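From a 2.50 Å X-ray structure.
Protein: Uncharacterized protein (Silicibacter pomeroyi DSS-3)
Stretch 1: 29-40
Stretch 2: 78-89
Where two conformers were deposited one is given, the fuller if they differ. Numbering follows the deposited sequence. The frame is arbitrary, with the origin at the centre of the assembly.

Stretch 1 29-40: PVHLWNPPFNGD
Stretch 2, residues 78-89: FYLVTPVEKVGI

Stretch 2 is a hairpin: strand 78-81, a turn, then strand 86-89. Stretch 1 opens with a 3-10 segment at 30-32, runs extended past the turn, and ends as a strand through Asp 40 that lies beside strand 86-89. These two strands run parallel, 22° apart, with axes 4.6 Å apart at closest approach. Together the stretches bury 728 Å².

Phe 78 makes no contact, but its O accepts from Ile 89 N at 3.0 Å. Tyr 79 (phi/psi -133/160, chi1 m) is buried and points toward stretch 1. Its CE2 lies 3.9 Å from CE1 of Phe 37 (chi1 t, chi2 61°), which meets the tyrosine ring at the edge. Leu 80 points away; its N and O pair with Val 87 O and N at 2.8 and 3.0 Å.

Val 81 (-131/128, chi1 t) points toward stretch 1 and is buried. Its CG1 lies 3.8 Å from Pro 35 CD and 4.0 Å from Trp 33 CB. Its O sits 3.6 Å from Val 30 CG1, and also 3.6 Å from Trp 33 CZ3 at the indole edge. Val 30, Val 81 and Pro 35 are buried, and their small apolar side chains suit that; Trp 33 is partly exposed.

Thr 82 (chi1 p) points away and braces the turn. Its OG1 accepts from Glu 85 N at 3.0 Å and weakly from Val 84 N at 3.4 Å. Its O lies 3.3 Å from Pro 35 CG.

Pro 83 (-60/-22) covers one face of Trp 33 (chi1 m, chi2 -31°). Its CD stands 3.8 Å from the centroid of the six-membered ring, 4° off the normal, a CH-pi contact. Flat indole and rigid proline ring fit closely.

Val 84 (-111/-21) points away, yet its backbone C is 3.4 Å from Pro 35 CB. The Pro 35 ring is buried against the turn; its CG is 3.5 Å from Glu 85 O. Glu 85 (-139/146) is extended to CD (chi1 t, chi2 t), then turns at chi3 48°.

Lys 86 (-134/124; chi t, t, p, t) has its CA 5.0 Å from Phe 37 CA. Its O accepts from Asn 38 N at 2.8 Å. Water 1 donates to Pro 35 O at 2.7 Å and weakly accepts from Lys 86 NZ at 3.1 Å.

Val 87 CA approaches Gly 39 O at 3.2 Å. Gly 88 N donates to that same Gly 39 O at 3.0 Å. Gly 88 forms a parallel bridge with Asp 40 (chi1 m, chi2 -64°). Gly 88 CA is 4.1 Å from Asp 40 CA and 3.2 Å from Asp 40 OD1; a CB on Gly 88 would clash with that OD1. Gly 39 (109/171) has backbone angles that call for glycine.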

# COMPACT_ATOMS: atom_id res chain seq x y z
N PRO A 29 13.39 -4.92 8.62
CA PRO A 29 13.75 -3.59 9.14
C PRO A 29 14.67 -2.88 8.18
O PRO A 29 15.84 -2.55 8.48
CB PRO A 29 14.42 -3.91 10.46
CG PRO A 29 15.14 -5.26 10.15
CD PRO A 29 14.21 -5.99 9.22
N VAL A 30 14.13 -2.63 7.00
CA VAL A 30 14.91 -2.19 5.87
C VAL A 30 15.56 -0.83 6.07
O VAL A 30 16.52 -0.52 5.36
CB VAL A 30 14.08 -2.18 4.59
CG1 VAL A 30 13.74 -3.66 4.16
CG2 VAL A 30 12.84 -1.33 4.78
N HIS A 31 15.06 -0.04 7.03
CA HIS A 31 15.66 1.27 7.26
C HIS A 31 16.87 1.21 8.17
O HIS A 31 17.47 2.24 8.46
CB HIS A 31 14.62 2.29 7.71
CG HIS A 31 13.64 2.67 6.63
ND1 HIS A 31 13.84 3.74 5.78
CD2 HIS A 31 12.47 2.11 6.25
CE1 HIS A 31 12.82 3.83 4.94
NE2 HIS A 31 11.98 2.85 5.19
N LEU A 32 17.26 0.01 8.59
CA LEU A 32 18.56 -0.18 9.22
C LEU A 32 19.67 -0.29 8.18
O LEU A 32 20.85 -0.11 8.50
CB LEU A 32 18.61 -1.42 10.09
CG LEU A 32 17.85 -1.40 11.41
CD1 LEU A 32 17.98 -2.81 12.00
CD2 LEU A 32 18.41 -0.34 12.33
N TRP A 33 19.28 -0.56 6.93
CA TRP A 33 20.22 -0.98 5.90
C TRP A 33 20.43 0.07 4.82
O TRP A 33 19.48 0.67 4.32
CB TRP A 33 19.73 -2.28 5.26
CG TRP A 33 19.46 -3.36 6.26
CD1 TRP A 33 20.10 -3.55 7.45
CD2 TRP A 33 18.47 -4.39 6.16
NE1 TRP A 33 19.57 -4.64 8.10
CE2 TRP A 33 18.57 -5.17 7.33
CE3 TRP A 33 17.52 -4.73 5.20
CZ2 TRP A 33 17.74 -6.28 7.57
CZ3 TRP A 33 16.72 -5.83 5.43
CH2 TRP A 33 16.83 -6.60 6.60
N ASN A 34 21.70 0.29 4.46
CA ASN A 34 22.05 1.21 3.38
C ASN A 34 23.14 0.64 2.52
O ASN A 34 24.25 1.19 2.43
CB ASN A 34 22.42 2.57 3.95
CG ASN A 34 21.24 3.25 4.55
OD1 ASN A 34 21.14 3.39 5.77
ND2 ASN A 34 20.29 3.63 3.71
N PRO A 35 22.83 -0.47 1.86
CA PRO A 35 23.76 -1.12 0.97
C PRO A 35 23.92 -0.32 -0.31
O PRO A 35 23.10 0.54 -0.60
CB PRO A 35 23.08 -2.45 0.68
CG PRO A 35 21.61 -2.10 0.75
CD PRO A 35 21.54 -1.20 1.92
N PRO A 36 24.96 -0.60 -1.08
CA PRO A 36 25.11 0.22 -2.28
C PRO A 36 24.09 -0.24 -3.31
O PRO A 36 23.67 -1.39 -3.29
CB PRO A 36 26.55 -0.05 -2.72
CG PRO A 36 26.89 -1.39 -2.14
CD PRO A 36 25.99 -1.66 -0.98
N PHE A 37 23.66 0.68 -4.16
CA PHE A 37 22.65 0.46 -5.18
C PHE A 37 23.18 -0.46 -6.27
O PHE A 37 24.13 -0.11 -6.94
CB PHE A 37 22.33 1.83 -5.77
CG PHE A 37 21.36 1.81 -6.92
CD1 PHE A 37 20.06 1.32 -6.76
CD2 PHE A 37 21.72 2.36 -8.14
CE1 PHE A 37 19.17 1.34 -7.81
CE2 PHE A 37 20.82 2.39 -9.19
CZ PHE A 37 19.55 1.88 -9.04
N ASN A 38 22.58 -1.62 -6.48
CA ASN A 38 23.02 -2.49 -7.59
C ASN A 38 22.23 -2.41 -8.89
O ASN A 38 22.34 -3.31 -9.71
CB ASN A 38 23.04 -3.95 -7.15
CG ASN A 38 23.87 -4.15 -5.93
OD1 ASN A 38 23.48 -3.76 -4.82
ND2 ASN A 38 25.04 -4.76 -6.10
N GLY A 39 21.44 -1.38 -9.10
CA GLY A 39 20.72 -1.23 -10.36
C GLY A 39 19.22 -1.46 -10.22
O GLY A 39 18.72 -1.88 -9.16
N ASP A 40 18.51 -1.15 -11.29
CA ASP A 40 17.10 -1.44 -11.35
C ASP A 40 16.90 -2.82 -11.95
O ASP A 40 17.63 -3.22 -12.87
CB ASP A 40 16.42 -0.40 -12.19
CG ASP A 40 16.54 0.99 -11.60
OD1 ASP A 40 16.00 1.22 -10.48
OD2 ASP A 40 17.18 1.84 -12.26
N PHE A 78 11.02 3.33 -5.12
CA PHE A 78 10.94 2.08 -4.38
C PHE A 78 12.07 1.09 -4.70
O PHE A 78 12.51 0.94 -5.85
CB PHE A 78 9.59 1.44 -4.64
CG PHE A 78 8.43 2.29 -4.22
CD1 PHE A 78 7.86 3.19 -5.10
CD2 PHE A 78 7.90 2.18 -2.95
CE1 PHE A 78 6.80 3.97 -4.71
CE2 PHE A 78 6.86 2.95 -2.55
CZ PHE A 78 6.30 3.86 -3.42
N TYR A 79 12.52 0.41 -3.64
CA TYR A 79 13.63 -0.51 -3.72
C TYR A 79 13.28 -1.82 -3.01
O TYR A 79 12.33 -1.85 -2.23
CB TYR A 79 14.88 0.10 -3.08
CG TYR A 79 15.23 1.40 -3.73
CD1 TYR A 79 14.62 2.58 -3.34
CD2 TYR A 79 16.14 1.45 -4.78
CE1 TYR A 79 14.93 3.77 -3.93
CE2 TYR A 79 16.43 2.66 -5.41
CZ TYR A 79 15.81 3.81 -4.96
OH TYR A 79 16.07 5.01 -5.53
N LEU A 80 14.00 -2.88 -3.35
CA LEU A 80 14.04 -4.10 -2.53
C LEU A 80 15.42 -4.07 -1.91
O LEU A 80 16.41 -3.96 -2.61
CB LEU A 80 13.85 -5.36 -3.39
CG LEU A 80 12.62 -5.29 -4.30
CD1 LEU A 80 12.56 -6.47 -5.18
CD2 LEU A 80 11.34 -5.15 -3.48
N VAL A 81 15.47 -4.14 -0.59
CA VAL A 81 16.70 -3.90 0.15
C VAL A 81 16.94 -5.01 1.15
O VAL A 81 16.07 -5.35 1.93
CB VAL A 81 16.60 -2.56 0.88
CG1 VAL A 81 17.88 -2.24 1.67
CG2 VAL A 81 16.28 -1.46 -0.14
N THR A 82 18.13 -5.58 1.09
CA THR A 82 18.64 -6.48 2.10
C THR A 82 19.86 -5.77 2.72
O THR A 82 20.26 -4.71 2.26
CB THR A 82 19.11 -7.81 1.45
OG1 THR A 82 20.17 -7.51 0.53
CG2 THR A 82 17.98 -8.52 0.72
N PRO A 83 20.48 -6.37 3.74
CA PRO A 83 21.71 -5.78 4.29
C PRO A 83 22.87 -5.64 3.30
O PRO A 83 23.76 -4.83 3.52
CB PRO A 83 22.12 -6.77 5.40
CG PRO A 83 20.89 -7.53 5.74
CD PRO A 83 20.09 -7.61 4.45
N VAL A 84 22.87 -6.42 2.22
CA VAL A 84 24.00 -6.38 1.30
C VAL A 84 23.69 -5.76 -0.07
O VAL A 84 24.61 -5.26 -0.74
CB VAL A 84 24.69 -7.78 1.15
CG1 VAL A 84 25.36 -8.12 2.47
CG2 VAL A 84 23.70 -8.88 0.73
N GLU A 85 22.41 -5.74 -0.44
CA GLU A 85 22.01 -5.34 -1.77
C GLU A 85 20.76 -4.46 -1.77
O GLU A 85 19.89 -4.66 -0.95
CB GLU A 85 21.74 -6.60 -2.59
CG GLU A 85 21.40 -6.31 -4.04
CD GLU A 85 21.57 -7.52 -4.96
OE1 GLU A 85 21.08 -8.63 -4.62
OE2 GLU A 85 22.17 -7.35 -6.05
N LYS A 86 20.70 -3.51 -2.70
CA LYS A 86 19.52 -2.69 -2.96
C LYS A 86 19.24 -2.59 -4.47
O LYS A 86 20.11 -2.13 -5.22
CB LYS A 86 19.74 -1.28 -2.42
CG LYS A 86 18.92 -0.19 -3.10
CD LYS A 86 18.73 1.09 -2.25
CE LYS A 86 19.83 2.13 -2.47
NZ LYS A 86 19.44 3.48 -1.90
N VAL A 87 18.03 -2.98 -4.90
CA VAL A 87 17.65 -2.84 -6.28
C VAL A 87 16.39 -2.02 -6.44
O VAL A 87 15.45 -2.09 -5.63
CB VAL A 87 17.46 -4.21 -6.94
CG1 VAL A 87 18.79 -4.92 -7.05
CG2 VAL A 87 16.44 -5.05 -6.18
N GLY A 88 16.35 -1.25 -7.52
CA GLY A 88 15.19 -0.43 -7.83
C GLY A 88 14.06 -1.19 -8.53
O GLY A 88 14.32 -1.97 -9.44
N ILE A 89 12.81 -0.97 -8.09
CA ILE A 89 11.64 -1.46 -8.82
C ILE A 89 10.73 -0.32 -9.23
O ILE A 89 10.86 0.78 -8.75
CB ILE A 89 10.83 -2.54 -8.04
CG1 ILE A 89 10.17 -1.96 -6.82
CG2 ILE A 89 11.72 -3.65 -7.60
CD1 ILE A 89 9.11 -2.87 -6.31
O HOH W 1 21.18 2.27 0.30
O HOH W 2 13.49 1.36 -10.29